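Local coordinates for protein ORF10 (Moritella marina, PDB 6RIW) that probably catalyses the condensation step of chain elongation, as the ketosynthase–chain length factor didomain of a polyunsaturated fatty acid synthase, at residues Gly187-Ala191 / Arg671-Leu675; Val117-Asn121 / Phe190-Ala194; Glu665-Tyr670 / Phe838-Met843; Phe770-Ser774 / Asp874-Ala878; Thr110-Asn114 / Lys214-Met218. The contacts are given in a common frame with arbitrary orientation. Residues are numbered along the deposited sequence.

Contact 1: residues Gly187-Ala191 / Arg671-Leu675; sequences GSHFA and RCVEL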
loop_
_atom_site.group_PDB
_atom_site.type_symbol
_atom_site.label_atom_id
_atom_site.label_comp_id
_atom_site.label_asym_id
_atom_site.label_seq_id
_atom_site.Cartn_x
_atom_site.Cartn_y
_atom_site.Cartn_z
ATOM N N GLY A 187 19.247 4.229 5.887
ATOM C CA GLY A 187 18.273 4.599 6.892
ATOM C C GLY A 187 16.968 3.824 6.739
ATOM O O GLY A 187 16.889 2.817 6.038
ATOM N N SER A 188 15.943 4.286 7.453
ATOM C CA SER A 188 14.655 3.588 7.474
ATOM C C SER A 188 13.948 3.710 6.132
ATOM O O SER A 188 14.105 4.699 5.412
ATOM C CB SER A 188 13.740 4.155 8.564
ATOM O OG SER A 188 14.372 4.146 9.821
ATOM N N HIS A 189 13.136 2.705 5.806
ATOM C CA HIS A 189 12.384 2.750 4.562
ATOM C C HIS A 189 11.101 1.950 4.708
ATOM O O HIS A 189 11.092 0.896 5.351
ATOM C CB HIS A 189 13.195 2.237 3.358
ATOM C CG HIS A 189 13.928 0.948 3.590
ATOM N ND1 HIS A 189 13.420 -0.277 3.221
ATOM C CD2 HIS A 189 15.161 0.706 4.096
ATOM C CE1 HIS A 189 14.291 -1.225 3.518
ATOM N NE2 HIS A 189 15.360 -0.655 4.052
ATOM N N PHE A 190 10.021 2.481 4.135
ATOM C CA PHE A 190 8.761 1.761 3.998
ATOM C C PHE A 190 7.924 2.473 2.945
ATOM O O PHE A 190 8.238 3.586 2.522
ATOM C CB PHE A 190 8.004 1.638 5.330
ATOM C CG PHE A 190 7.640 2.965 5.990
ATOM C CD1 PHE A 190 8.532 3.599 6.847
ATOM C CD2 PHE A 190 6.381 3.532 5.790
ATOM C CE1 PHE A 190 8.175 4.831 7.478
ATOM C CE2 PHE A 190 6.007 4.726 6.419
ATOM C CZ PHE A 190 6.905 5.379 7.263
ATOM N N ALA A 191 6.888 1.783 2.486
ATOM C CA ALA A 191 5.857 2.369 1.641
ATOM C C ALA A 191 4.601 2.585 2.474
ATOM O O ALA A 191 4.388 1.923 3.498
ATOM C CB ALA A 191 5.548 1.470 0.442
ATOM N N ARG A 671 8.144 -1.961 11.110
ATOM C CA ARG A 671 8.174 -0.562 10.685
ATOM C C ARG A 671 7.007 0.239 11.272
ATOM O O ARG A 671 7.160 1.440 11.531
ATOM C CB ARG A 671 8.179 -0.449 9.157
ATOM C CG ARG A 671 9.469 -0.971 8.484
ATOM C CD ARG A 671 10.704 -0.084 8.749
ATOM N NE ARG A 671 11.888 -0.600 8.046
ATOM C CZ ARG A 671 13.133 -0.156 8.243
ATOM N NH1 ARG A 671 14.143 -0.684 7.550
ATOM N NH2 ARG A 671 13.372 0.820 9.123
ATOM N N CYS A 672 5.841 -0.385 11.470
ATOM C CA CYS A 672 4.731 0.306 12.140
ATOM C C CYS A 672 5.070 0.630 13.585
ATOM O O CYS A 672 4.679 1.686 14.105
ATOM C CB CYS A 672 3.460 -0.551 12.110
ATOM S SG CYS A 672 2.661 -0.658 10.494
ATOM N N VAL A 673 5.729 -0.295 14.280
ATOM C CA VAL A 673 6.129 -0.017 15.660
ATOM C C VAL A 673 7.043 1.206 15.704
ATOM O O VAL A 673 6.869 2.115 16.528
ATOM C CB VAL A 673 6.796 -1.264 16.266
ATOM C CG1 VAL A 673 7.386 -0.959 17.646
ATOM C CG2 VAL A 673 5.789 -2.440 16.329
ATOM N N GLU A 674 8.038 1.244 14.805
ATOM C CA GLU A 674 8.941 2.390 14.697
ATOM C C GLU A 674 8.183 3.668 14.372
ATOM O O GLU A 674 8.435 4.724 14.969
ATOM C CB GLU A 674 9.991 2.118 13.622
ATOM C CG GLU A 674 10.914 3.302 13.285
ATOM C CD GLU A 674 11.998 2.915 12.255
ATOM O OE1 GLU A 674 11.667 2.427 11.135
ATOM O OE2 GLU A 674 13.185 3.081 12.583
ATOM N N LEU A 675 7.241 3.591 13.439
ATOM C CA LEU A 675 6.422 4.762 13.107
ATOM C C LEU A 675 5.562 5.209 14.290
ATOM O O LEU A 675 5.458 6.415 14.574
ATOM C CB LEU A 675 5.543 4.442 11.890
ATOM C CG LEU A 675 4.569 5.526 11.403
ATOM C CD1 LEU A 675 5.315 6.844 11.192
ATOM C CD2 LEU A 675 3.905 5.049 10.089
HETATM O O HOH W 1 16.166 1.932 9.909
#
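This is a buried strand-to-helix contact between the two ketosynthase-like halves of the chain. S188-F190, from the ketosynthase half, face helix 671-675 of the chain length factor half. The axes cross at -102° and come within 10.0 Å. R671 is the most covered residue. Its side chain bends at chi2 and then runs out along the strand, so that NH2 comes 3.4 Å from S188 CB and NH1 lies over one face of the H189 ring, 3.7 Å from H189 NE2. E674 holds the guanidinium within its own helix through a salt bridge, R671 NH2 to E674 OE1 at 3.1 Å. E674 OE2 also lies 3.2 Å from S188 OG. Water 1 joins S188 OG (2.9 Å) to R671 NH2 (3.1 Å). Beside this polar group, F190 CZ touches L675 CD2 at 4.1 Å. Y209 of helix 198-211 touches S188, F190, E674 and L675. V662 of strand 659-663 meets F190 and L675, and F770 of strand 763-772 makes a cation-pi contact with R671.

Contact 2: residues Val117-Asn121 / Phe190-Ala194; sequences VILGN and FALDA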
loop_
_atom_site.group_PDB
_atom_site.type_symbol
_atom_site.label_atom_id
_atom_site.label_comp_id
_atom_site.label_asym_id
_atom_site.label_seq_id
_atom_site.Cartn_x
_atom_site.Cartn_y
_atom_site.Cartn_z
ATOM N N VAL A 117 13.906 6.535 3.159
ATOM C CA VAL A 117 12.954 6.822 2.077
ATOM C C VAL A 117 11.557 6.375 2.499
ATOM O O VAL A 117 11.386 5.279 3.032
ATOM C CB VAL A 117 13.368 6.178 0.736
ATOM C CG1 VAL A 117 13.681 4.677 0.891
ATOM C CG2 VAL A 117 12.291 6.433 -0.340
ATOM N N ILE A 118 10.560 7.241 2.285
ATOM C CA ILE A 118 9.150 6.899 2.482
ATOM C C ILE A 118 8.424 7.103 1.157
ATOM O O ILE A 118 8.477 8.192 0.574
ATOM C CB ILE A 118 8.502 7.729 3.612
ATOM C CG1 ILE A 118 9.225 7.455 4.936
ATOM C CG2 ILE A 118 7.024 7.378 3.748
ATOM C CD1 ILE A 118 8.779 8.373 6.088
ATOM N N LEU A 119 7.730 6.063 0.682
ATOM C CA LEU A 119 7.194 6.041 -0.677
ATOM C C LEU A 119 5.688 5.825 -0.632
ATOM O O LEU A 119 5.238 4.784 -0.154
ATOM C CB LEU A 119 7.851 4.914 -1.490
ATOM C CG LEU A 119 7.360 4.711 -2.926
ATOM C CD1 LEU A 119 7.885 5.845 -3.792
ATOM C CD2 LEU A 119 7.816 3.331 -3.454
ATOM N N GLY A 120 4.911 6.780 -1.146
ATOM C CA GLY A 120 3.488 6.517 -1.351
ATOM C C GLY A 120 3.287 5.575 -2.534
ATOM O O GLY A 120 3.957 5.690 -3.565
ATOM N N ASN A 121 2.349 4.627 -2.392
ATOM C CA ASN A 121 2.218 3.583 -3.408
ATOM C C ASN A 121 0.843 2.920 -3.311
ATOM O O ASN A 121 0.289 2.785 -2.219
ATOM C CB ASN A 121 3.331 2.538 -3.237
ATOM C CG ASN A 121 3.391 1.542 -4.375
ATOM O OD1 ASN A 121 2.917 1.802 -5.481
ATOM N ND2 ASN A 121 3.966 0.372 -4.099
ATOM N N PHE A 190 10.021 2.481 4.135
ATOM C CA PHE A 190 8.761 1.761 3.998
ATOM C C PHE A 190 7.924 2.473 2.945
ATOM O O PHE A 190 8.238 3.586 2.522
ATOM C CB PHE A 190 8.004 1.638 5.330
ATOM C CG PHE A 190 7.640 2.965 5.990
ATOM C CD1 PHE A 190 8.532 3.599 6.847
ATOM C CD2 PHE A 190 6.381 3.532 5.790
ATOM C CE1 PHE A 190 8.175 4.831 7.478
ATOM C CE2 PHE A 190 6.007 4.726 6.419
ATOM C CZ PHE A 190 6.905 5.379 7.263
ATOM N N ALA A 191 6.888 1.783 2.486
ATOM C CA ALA A 191 5.857 2.369 1.641
ATOM C C ALA A 191 4.601 2.585 2.474
ATOM O O ALA A 191 4.388 1.923 3.498
ATOM C CB ALA A 191 5.548 1.470 0.442
ATOM N N LEU A 192 3.769 3.525 2.034
ATOM C CA LEU A 192 2.493 3.762 2.700
ATOM C C LEU A 192 1.422 4.025 1.655
ATOM O O LEU A 192 1.721 4.344 0.500
ATOM C CB LEU A 192 2.571 4.941 3.696
ATOM C CG LEU A 192 2.847 6.348 3.149
ATOM C CD1 LEU A 192 1.593 7.056 2.609
ATOM C CD2 LEU A 192 3.450 7.219 4.252
ATOM N N ASP A 193 0.162 3.916 2.082
ATOM C CA ASP A 193 -0.993 4.213 1.238
ATOM C C ASP A 193 -1.950 5.059 2.065
ATOM O O ASP A 193 -2.428 4.616 3.112
ATOM C CB ASP A 193 -1.663 2.917 0.751
ATOM C CG ASP A 193 -2.875 3.128 -0.186
ATOM O OD1 ASP A 193 -3.123 4.256 -0.695
ATOM O OD2 ASP A 193 -3.585 2.103 -0.448
ATOM N N ALA A 194 -2.186 6.280 1.614
ATOM C CA ALA A 194 -3.246 7.154 2.105
ATOM C C ALA A 194 -4.088 7.646 0.927
ATOM O O ALA A 194 -4.554 8.783 0.923
ATOM C CB ALA A 194 -2.668 8.341 2.883
#
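Strands 117-120 and 190-193 run parallel, 4.6 Å apart at closest approach and inclined by 31°. They are neighbours in the large sheet of the thiolase-like fold. I118 pairs with F190, L119 with A191 and G120 with L192. The backbone bonds switch from strand to strand as in any parallel ladder. L119 N donates to F190 O (3.1 Å), L192 N to L119 O (2.9 Å) and N121 N to L192 O (3.0 Å). The bond from F190 N to V117 O is weak at 3.3 Å. CA-H...O contacts fill in between, such as A191 CA to L119 O at 3.1 Å.

I118, F190 and L192 share one face of the sheet, where helix 198-211 packs on F190 and L192. L119 and A191 point to the other face, and there helix 174-183 packs on L119. The sheet is thus covered by helix on both faces, as expected for a layered thiolase-like domain. I118 sits between its two neighbours on the other strand: its CG2 is 3.6 Å from L192 CD2. The polar ends turn elsewhere: N121 ND2 bonds to A172 O, and D193 OD1 to A195 N. F190 has chi1 near +60°, which brings its ring close to I118. I118 CG1 then lies over the ring face, 4.2 Å from the centroid, in a CH-pi contact, and I118 CD1 reaches F190 CZ at 3.7 Å.

Contact 3: residues Glu665-Tyr670 / Phe838-Met843; sequences EENSVY and FNASGM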
loop_
_atom_site.group_PDB
_atom_site.type_symbol
_atom_site.label_atom_id
_atom_site.label_comp_id
_atom_site.label_asym_id
_atom_site.label_seq_id
_atom_site.Cartn_x
_atom_site.Cartn_y
_atom_site.Cartn_z
ATOM N N GLU A 665 7.079 -5.512 3.496
ATOM C CA GLU A 665 7.229 -6.977 3.344
ATOM C C GLU A 665 7.122 -7.612 4.739
ATOM O O GLU A 665 6.262 -7.210 5.544
ATOM C CB GLU A 665 8.522 -7.281 2.584
ATOM C CG GLU A 665 8.575 -6.657 1.168
ATOM C CD GLU A 665 7.365 -7.024 0.321
ATOM O OE1 GLU A 665 6.900 -8.192 0.420
ATOM O OE2 GLU A 665 6.848 -6.147 -0.424
ATOM N N GLU A 666 7.947 -8.615 5.067
ATOM C CA GLU A 666 7.783 -9.275 6.362
ATOM C C GLU A 666 8.005 -8.310 7.519
ATOM O O GLU A 666 7.464 -8.521 8.608
ATOM C CB GLU A 666 8.745 -10.466 6.492
ATOM C CG GLU A 666 8.383 -11.648 5.581
ATOM C CD GLU A 666 9.136 -11.615 4.240
ATOM O OE1 GLU A 666 9.343 -10.509 3.678
ATOM O OE2 GLU A 666 9.506 -12.704 3.730
ATOM N N ASN A 667 8.788 -7.245 7.313
ATOM C CA ASN A 667 9.030 -6.266 8.370
ATOM C C ASN A 667 7.959 -5.173 8.446
ATOM O O ASN A 667 8.156 -4.168 9.139
ATOM C CB ASN A 667 10.427 -5.660 8.204
ATOM C CG ASN A 667 11.520 -6.598 8.727
ATOM O OD1 ASN A 667 11.333 -7.278 9.735
ATOM N ND2 ASN A 667 12.629 -6.686 8.007
ATOM N N SER A 668 6.811 -5.359 7.793
ATOM C CA SER A 668 5.769 -4.334 7.823
ATOM C C SER A 668 5.380 -3.937 9.253
ATOM O O SER A 668 5.280 -2.747 9.573
ATOM C CB SER A 668 4.529 -4.837 7.081
ATOM O OG SER A 668 4.772 -5.006 5.690
ATOM N N VAL A 669 5.120 -4.922 10.116
ATOM C CA VAL A 669 4.663 -4.610 11.472
ATOM C C VAL A 669 5.752 -3.905 12.272
ATOM O O VAL A 669 5.470 -2.972 13.035
ATOM C CB VAL A 669 4.183 -5.885 12.190
ATOM C CG1 VAL A 669 3.956 -5.593 13.703
ATOM C CG2 VAL A 669 2.884 -6.404 11.563
ATOM N N TYR A 670 7.010 -4.333 12.129
ATOM C CA TYR A 670 8.075 -3.677 12.886
ATOM C C TYR A 670 8.310 -2.243 12.409
ATOM O O TYR A 670 8.611 -1.367 13.226
ATOM C CB TYR A 670 9.358 -4.529 12.811
ATOM C CG TYR A 670 9.163 -5.959 13.307
ATOM C CD1 TYR A 670 8.290 -6.240 14.347
ATOM C CD2 TYR A 670 9.837 -7.028 12.720
ATOM C CE1 TYR A 670 8.094 -7.550 14.807
ATOM C CE2 TYR A 670 9.646 -8.345 13.176
ATOM C CZ TYR A 670 8.783 -8.590 14.217
ATOM O OH TYR A 670 8.603 -9.892 14.659
ATOM N N PHE A 838 3.638 -13.923 6.662
ATOM C CA PHE A 838 4.247 -12.952 5.760
ATOM C C PHE A 838 4.036 -11.499 6.184
ATOM O O PHE A 838 4.683 -11.037 7.132
ATOM C CB PHE A 838 3.778 -13.287 4.331
ATOM C CG PHE A 838 4.446 -14.547 3.845
ATOM C CD1 PHE A 838 5.805 -14.503 3.506
ATOM C CD2 PHE A 838 3.802 -15.779 3.920
ATOM C CE1 PHE A 838 6.476 -15.684 3.145
ATOM C CE2 PHE A 838 4.482 -16.978 3.572
ATOM C CZ PHE A 838 5.804 -16.917 3.193
ATOM N N ASN A 839 3.162 -10.744 5.513
ATOM C CA ASN A 839 3.088 -9.323 5.897
ATOM C C ASN A 839 2.533 -9.106 7.302
ATOM O O ASN A 839 2.724 -8.023 7.873
ATOM C CB ASN A 839 2.262 -8.552 4.869
ATOM C CG ASN A 839 2.947 -8.526 3.519
ATOM O OD1 ASN A 839 4.091 -8.123 3.428
ATOM N ND2 ASN A 839 2.259 -8.981 2.469
ATOM N N ALA A 840 1.851 -10.087 7.875
ATOM C CA ALA A 840 1.410 -9.987 9.259
ATOM C C ALA A 840 2.342 -10.704 10.241
ATOM O O ALA A 840 2.025 -10.778 11.437
ATOM C CB ALA A 840 -0.021 -10.552 9.375
ATOM N N SER A 841 3.469 -11.264 9.776
ATOM C CA SER A 841 4.249 -12.160 10.639
ATOM C C SER A 841 4.816 -11.448 11.862
ATOM O O SER A 841 4.978 -12.069 12.918
ATOM C CB SER A 841 5.401 -12.814 9.861
ATOM O OG SER A 841 6.194 -11.835 9.212
ATOM N N GLY A 842 5.159 -10.167 11.743
ATOM C CA GLY A 842 5.634 -9.444 12.922
ATOM C C GLY A 842 4.596 -9.351 14.025
ATOM O O GLY A 842 4.944 -9.350 15.215
ATOM N N MET A 843 3.313 -9.277 13.657
ATOM C CA MET A 843 2.260 -9.200 14.671
ATOM C C MET A 843 2.103 -10.526 15.418
ATOM O O MET A 843 1.941 -10.532 16.645
ATOM C CB MET A 843 0.936 -8.780 14.029
ATOM C CG MET A 843 -0.136 -8.332 15.021
ATOM S SD MET A 843 0.383 -6.934 16.035
ATOM C CE MET A 843 0.338 -5.615 14.798
HETATM O O HOH W 2 4.212 -5.409 2.402
HETATM O O HOH W 3 4.499 -9.196 0.175
HETATM O O HOH W 4 4.947 -7.997 9.530
#
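Two helix starts meet here in the chain length factor half, and no direct hydrogen bond links them. The two serines use different rotamers to the same end. S668 (m) donates from OG to E665 O at 2.7 Å, and S841 (p) donates from OG to F838 O at 2.7 Å. Each thus tightens its own turn. N839 (m) brings OD1 to 3.2 Å from E665 O, but both are acceptors. Water 2 joins E665 N to N839 OD1, and water 3 joins E665 OE1 to N839 ND2. Water 4 bonds to E666 O, V669 N, N839 O and G842 N. E666 has chi2 at 94°, between wells. Its OE1 bonds to R873 N, while its OE2 lies at the F838 ring edge, 4.1 Å from CD1. G842 suits its place, since a CB would fall 2.9 Å from V669 CB. M843, folded t-p-p, sets CE 3.8 Å from V669 CG1. E665 and F838 both have positive phi, at sharp turns into the helices. In ketosynthases the turn after the equivalent of strand 659-663 carries the active-site cysteine; here E665-N667 holds none, consistent with a chain length factor.

Contact 4: residues Phe770-Ser774 / Asp874-Ala878; sequences FAPGS and DNSCA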
loop_
_atom_site.group_PDB
_atom_site.type_symbol
_atom_site.label_atom_id
_atom_site.label_comp_id
_atom_site.label_asym_id
_atom_site.label_seq_id
_atom_site.Cartn_x
_atom_site.Cartn_y
_atom_site.Cartn_z
ATOM N N PHE A 770 16.797 -1.416 13.537
ATOM C CA PHE A 770 16.979 -1.999 12.213
ATOM C C PHE A 770 18.429 -1.881 11.780
ATOM O O PHE A 770 19.137 -0.965 12.206
ATOM C CB PHE A 770 16.107 -1.283 11.170
ATOM C CG PHE A 770 14.641 -1.413 11.433
ATOM C CD1 PHE A 770 14.013 -0.563 12.336
ATOM C CD2 PHE A 770 13.899 -2.389 10.800
ATOM C CE1 PHE A 770 12.654 -0.690 12.591
ATOM C CE2 PHE A 770 12.521 -2.506 11.051
ATOM C CZ PHE A 770 11.921 -1.649 11.956
ATOM N N ALA A 771 18.850 -2.775 10.882
ATOM C CA ALA A 771 20.145 -2.684 10.226
ATOM C C ALA A 771 19.951 -3.115 8.781
ATOM O O ALA A 771 19.159 -4.029 8.517
ATOM C CB ALA A 771 21.211 -3.563 10.904
ATOM N N PRO A 772 20.600 -2.449 7.823
ATOM C CA PRO A 772 20.495 -2.888 6.424
ATOM C C PRO A 772 21.088 -4.277 6.242
ATOM O O PRO A 772 22.093 -4.633 6.868
ATOM C CB PRO A 772 21.313 -1.841 5.650
ATOM C CG PRO A 772 21.445 -0.684 6.571
ATOM C CD PRO A 772 21.439 -1.247 7.958
ATOM N N GLY A 773 20.458 -5.064 5.380
ATOM C CA GLY A 773 20.974 -6.375 5.027
ATOM C C GLY A 773 20.224 -7.507 5.706
ATOM O O GLY A 773 19.301 -7.317 6.504
ATOM N N SER A 774 20.641 -8.727 5.368
ATOM C CA SER A 774 19.950 -9.929 5.808
ATOM C C SER A 774 20.870 -10.992 6.388
ATOM O O SER A 774 20.386 -12.090 6.707
ATOM C CB SER A 774 19.179 -10.564 4.628
ATOM O OG SER A 774 18.124 -9.720 4.181
ATOM N N ASP A 874 12.380 -7.205 2.374
ATOM C CA ASP A 874 12.795 -5.806 2.371
ATOM C C ASP A 874 14.296 -5.644 2.582
ATOM O O ASP A 874 14.813 -4.527 2.443
ATOM C CB ASP A 874 12.036 -5.048 3.457
ATOM C CG ASP A 874 12.179 -5.724 4.827
ATOM O OD1 ASP A 874 11.811 -6.937 4.960
ATOM O OD2 ASP A 874 12.667 -5.050 5.759
ATOM N N ASN A 875 15.006 -6.735 2.887
ATOM C CA ASN A 875 16.473 -6.723 3.014
ATOM C C ASN A 875 16.922 -5.808 4.157
ATOM O O ASN A 875 17.860 -5.011 4.031
ATOM C CB ASN A 875 17.153 -6.333 1.688
ATOM C CG ASN A 875 18.575 -6.869 1.590
ATOM O OD1 ASN A 875 19.046 -7.570 2.487
ATOM N ND2 ASN A 875 19.258 -6.559 0.499
ATOM N N SER A 876 16.228 -5.900 5.284
ATOM C CA SER A 876 16.738 -5.311 6.513
ATOM C C SER A 876 16.425 -6.249 7.667
ATOM O O SER A 876 15.516 -7.088 7.601
ATOM C CB SER A 876 16.168 -3.902 6.760
ATOM O OG SER A 876 14.778 -3.958 6.957
ATOM N N CYS A 877 17.239 -6.156 8.699
ATOM C CA CYS A 877 17.017 -6.926 9.904
ATOM C C CYS A 877 16.367 -6.016 10.937
ATOM O O CYS A 877 16.841 -4.899 11.168
ATOM C CB CYS A 877 18.330 -7.488 10.441
ATOM S SG CYS A 877 18.049 -8.320 12.012
ATOM N N ALA A 878 15.277 -6.479 11.528
ATOM C CA ALA A 878 14.638 -5.818 12.651
ATOM C C ALA A 878 14.932 -6.614 13.914
ATOM O O ALA A 878 14.968 -7.850 13.887
ATOM C CB ALA A 878 13.117 -5.698 12.444
HETATM O O HOH W 5 16.114 -9.395 5.723
HETATM O O HOH W 6 22.021 -9.095 2.685
#
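D874 leads into the strand; its OD2 accepts from S876 OG at 2.7 Å and also from N667 ND2. N875 follows with positive phi; its CA-to-CB bond points sideways, but the amide comes close to the partner segment. Its O accepts from G773 N at 2.9 Å, and its OD1 lies 2.9 Å from S774 OG. G773 has phi 103° and psi 178°, angles that call for glycine. S876 forms a non-hydrogen-bonded pair with P772; water 5 joins S876 O to S774 OG. C877 forms the hydrogen-bonded pair with A771: C877 N donates to A771 O and A771 N to C877 O, both at 2.9 Å. A878 faces F770, with CB 3.5 Å from F770 CE2. A771 and C877 turn to helix 776-790, F770 and A878 to helix 668-682. These are antiparallel neighbours, 163° between directions, in a sheet held between helices, as in the alpha-beta-alpha-beta-alpha layering of the thiolase fold.

Contact 5: residues Thr110-Asn114 / Lys214-Met218; sequences TALEN and KANMM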
loop_
_atom_site.group_PDB
_atom_site.type_symbol
_atom_site.label_atom_id
_atom_site.label_comp_id
_atom_site.label_asym_id
_atom_site.label_seq_id
_atom_site.Cartn_x
_atom_site.Cartn_y
_atom_site.Cartn_z
ATOM N N THR A 110 28.551 9.154 0.752
ATOM C CA THR A 110 28.554 8.434 2.018
ATOM C C THR A 110 27.482 8.958 2.958
ATOM O O THR A 110 27.079 8.240 3.883
ATOM C CB THR A 110 29.927 8.523 2.695
ATOM O OG1 THR A 110 30.233 9.898 2.931
ATOM C CG2 THR A 110 31.002 7.921 1.803
ATOM N N ALA A 111 27.000 10.182 2.730
ATOM C CA ALA A 111 25.883 10.710 3.499
ATOM C C ALA A 111 24.625 9.858 3.361
ATOM O O ALA A 111 23.724 9.954 4.204
ATOM C CB ALA A 111 25.572 12.133 3.050
ATOM N N LEU A 112 24.526 9.062 2.304
ATOM C CA LEU A 112 23.355 8.209 2.138
ATOM C C LEU A 112 23.257 7.137 3.213
ATOM O O LEU A 112 22.172 6.578 3.398
ATOM C CB LEU A 112 23.362 7.590 0.737
ATOM C CG LEU A 112 23.311 8.621 -0.396
ATOM C CD1 LEU A 112 23.297 7.952 -1.782
ATOM C CD2 LEU A 112 22.149 9.582 -0.226
ATOM N N GLU A 113 24.335 6.884 3.969
ATOM C CA GLU A 113 24.257 5.968 5.101
ATOM C C GLU A 113 23.203 6.395 6.110
ATOM O O GLU A 113 22.614 5.550 6.795
ATOM C CB GLU A 113 25.622 5.864 5.776
ATOM C CG GLU A 113 25.691 4.815 6.870
ATOM C CD GLU A 113 27.113 4.300 7.091
ATOM O OE1 GLU A 113 28.073 5.089 6.886
ATOM O OE2 GLU A 113 27.259 3.107 7.468
ATOM N N ASN A 114 22.936 7.689 6.218
ATOM C CA ASN A 114 21.926 8.182 7.145
ATOM C C ASN A 114 20.726 8.781 6.426
ATOM O O ASN A 114 20.107 9.727 6.925
ATOM C CB ASN A 114 22.566 9.194 8.096
ATOM C CG ASN A 114 23.618 8.551 8.958
ATOM O OD1 ASN A 114 24.794 8.888 8.871
ATOM N ND2 ASN A 114 23.211 7.580 9.755
ATOM N N LYS A 214 15.954 10.239 13.505
ATOM C CA LYS A 214 16.041 8.895 12.943
ATOM C C LYS A 214 16.823 8.882 11.638
ATOM O O LYS A 214 17.318 7.821 11.237
ATOM C CB LYS A 214 14.634 8.318 12.748
ATOM C CG LYS A 214 13.984 7.880 14.076
ATOM C CD LYS A 214 12.856 6.835 13.896
ATOM C CE LYS A 214 12.325 6.336 15.260
ATOM N NZ LYS A 214 11.813 7.422 16.219
ATOM N N ALA A 215 16.975 10.043 10.999
ATOM C CA ALA A 215 17.740 10.187 9.773
ATOM C C ALA A 215 18.301 11.602 9.721
ATOM O O ALA A 215 17.823 12.498 10.425
ATOM C CB ALA A 215 16.868 9.920 8.532
ATOM N N ASN A 216 19.324 11.787 8.881
ATOM C CA ASN A 216 19.880 13.107 8.587
ATOM C C ASN A 216 19.531 13.592 7.190
ATOM O O ASN A 216 19.758 14.764 6.878
ATOM C CB ASN A 216 21.404 13.099 8.768
ATOM C CG ASN A 216 21.809 12.801 10.199
ATOM O OD1 ASN A 216 21.094 13.146 11.148
ATOM N ND2 ASN A 216 22.942 12.131 10.362
ATOM N N MET A 217 18.964 12.722 6.360
ATOM C CA MET A 217 18.418 13.068 5.064
ATOM C C MET A 217 17.266 12.106 4.824
ATOM O O MET A 217 17.288 10.970 5.315
ATOM C CB MET A 217 19.489 12.950 3.964
ATOM C CG MET A 217 19.085 13.464 2.586
ATOM S SD MET A 217 20.467 13.377 1.401
ATOM C CE MET A 217 21.784 12.698 2.423
ATOM N N MET A 218 16.241 12.571 4.109
ATOM C CA MET A 218 15.141 11.686 3.739
ATOM C C MET A 218 14.749 11.896 2.282
ATOM O O MET A 218 14.663 13.035 1.809
ATOM C CB MET A 218 13.894 11.907 4.621
ATOM C CG MET A 218 14.011 11.384 6.049
ATOM S SD MET A 218 14.201 9.595 6.168
ATOM C CE MET A 218 12.582 9.030 5.563
HETATM O O HOH W 7 24.865 11.870 7.827
#
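N114, M217 and N216 carry most of this contact at the edge of the ketosynthase half. It joins the 3-10 turn ahead of strand 115-120 to the start of strand 217-224.

N114 is the most covered residue. Its carbonyl does the polar work, taking two backbone bonds: from N216 N at 2.9 Å and from M217 N at 3.3 Å. The turn that presents it is held by E113 N to T110 O and N114 N to A111 O, both 3.1 Å. A215 CB also lies close to N114 O, at 3.6 Å.

M217 covers the apolar part. With chi1 and chi2 both t, its side chain extends to the turn. Its CE comes 3.9 Å from A111 CB and 4.1 Å from L112 CD2. The same CE is 3.8 Å from A111 O.

N216 adds a solvent-facing side. Its ND2 approaches N114 CB at 3.7 Å. Water 7 bridges N114 OD1 and N216 ND2, 3.2 Å from each. The other end of this amide, OD1, bonds to R270 NH1 on strand 259-270.

Direct polar contact between the segments is therefore made by backbone. The two asparagine side chains meet through water, and a single methionine supplies the apolar contact. Both direct hydrogen bonds are thus accepted by one carbonyl, and both apolar side-chain contacts involve M217 CE.

Along the chain contact 5 opens first, and contact 2 is nested inside its loop. Both lie in the ketosynthase half. Contacts 3 and 4 lie in the chain length factor half, and contact 1 joins the halves. Contacts 1 and 2 share strand 189-193, with centres 10 Å apart. Contacts 1 and 3 share helix 668-682, with centres 11 Å apart. Contacts 1 and 4 touch through R671, F770 and S876, and contacts 3 and 4 through N667 and D874. Contacts 3 and 5 are the most distant pair, 24 Å between centres. Strand 189-193 also pairs antiparallel with strand 659-663, so one sheet spans both halves, like a ketosynthase dimer built within a single chain.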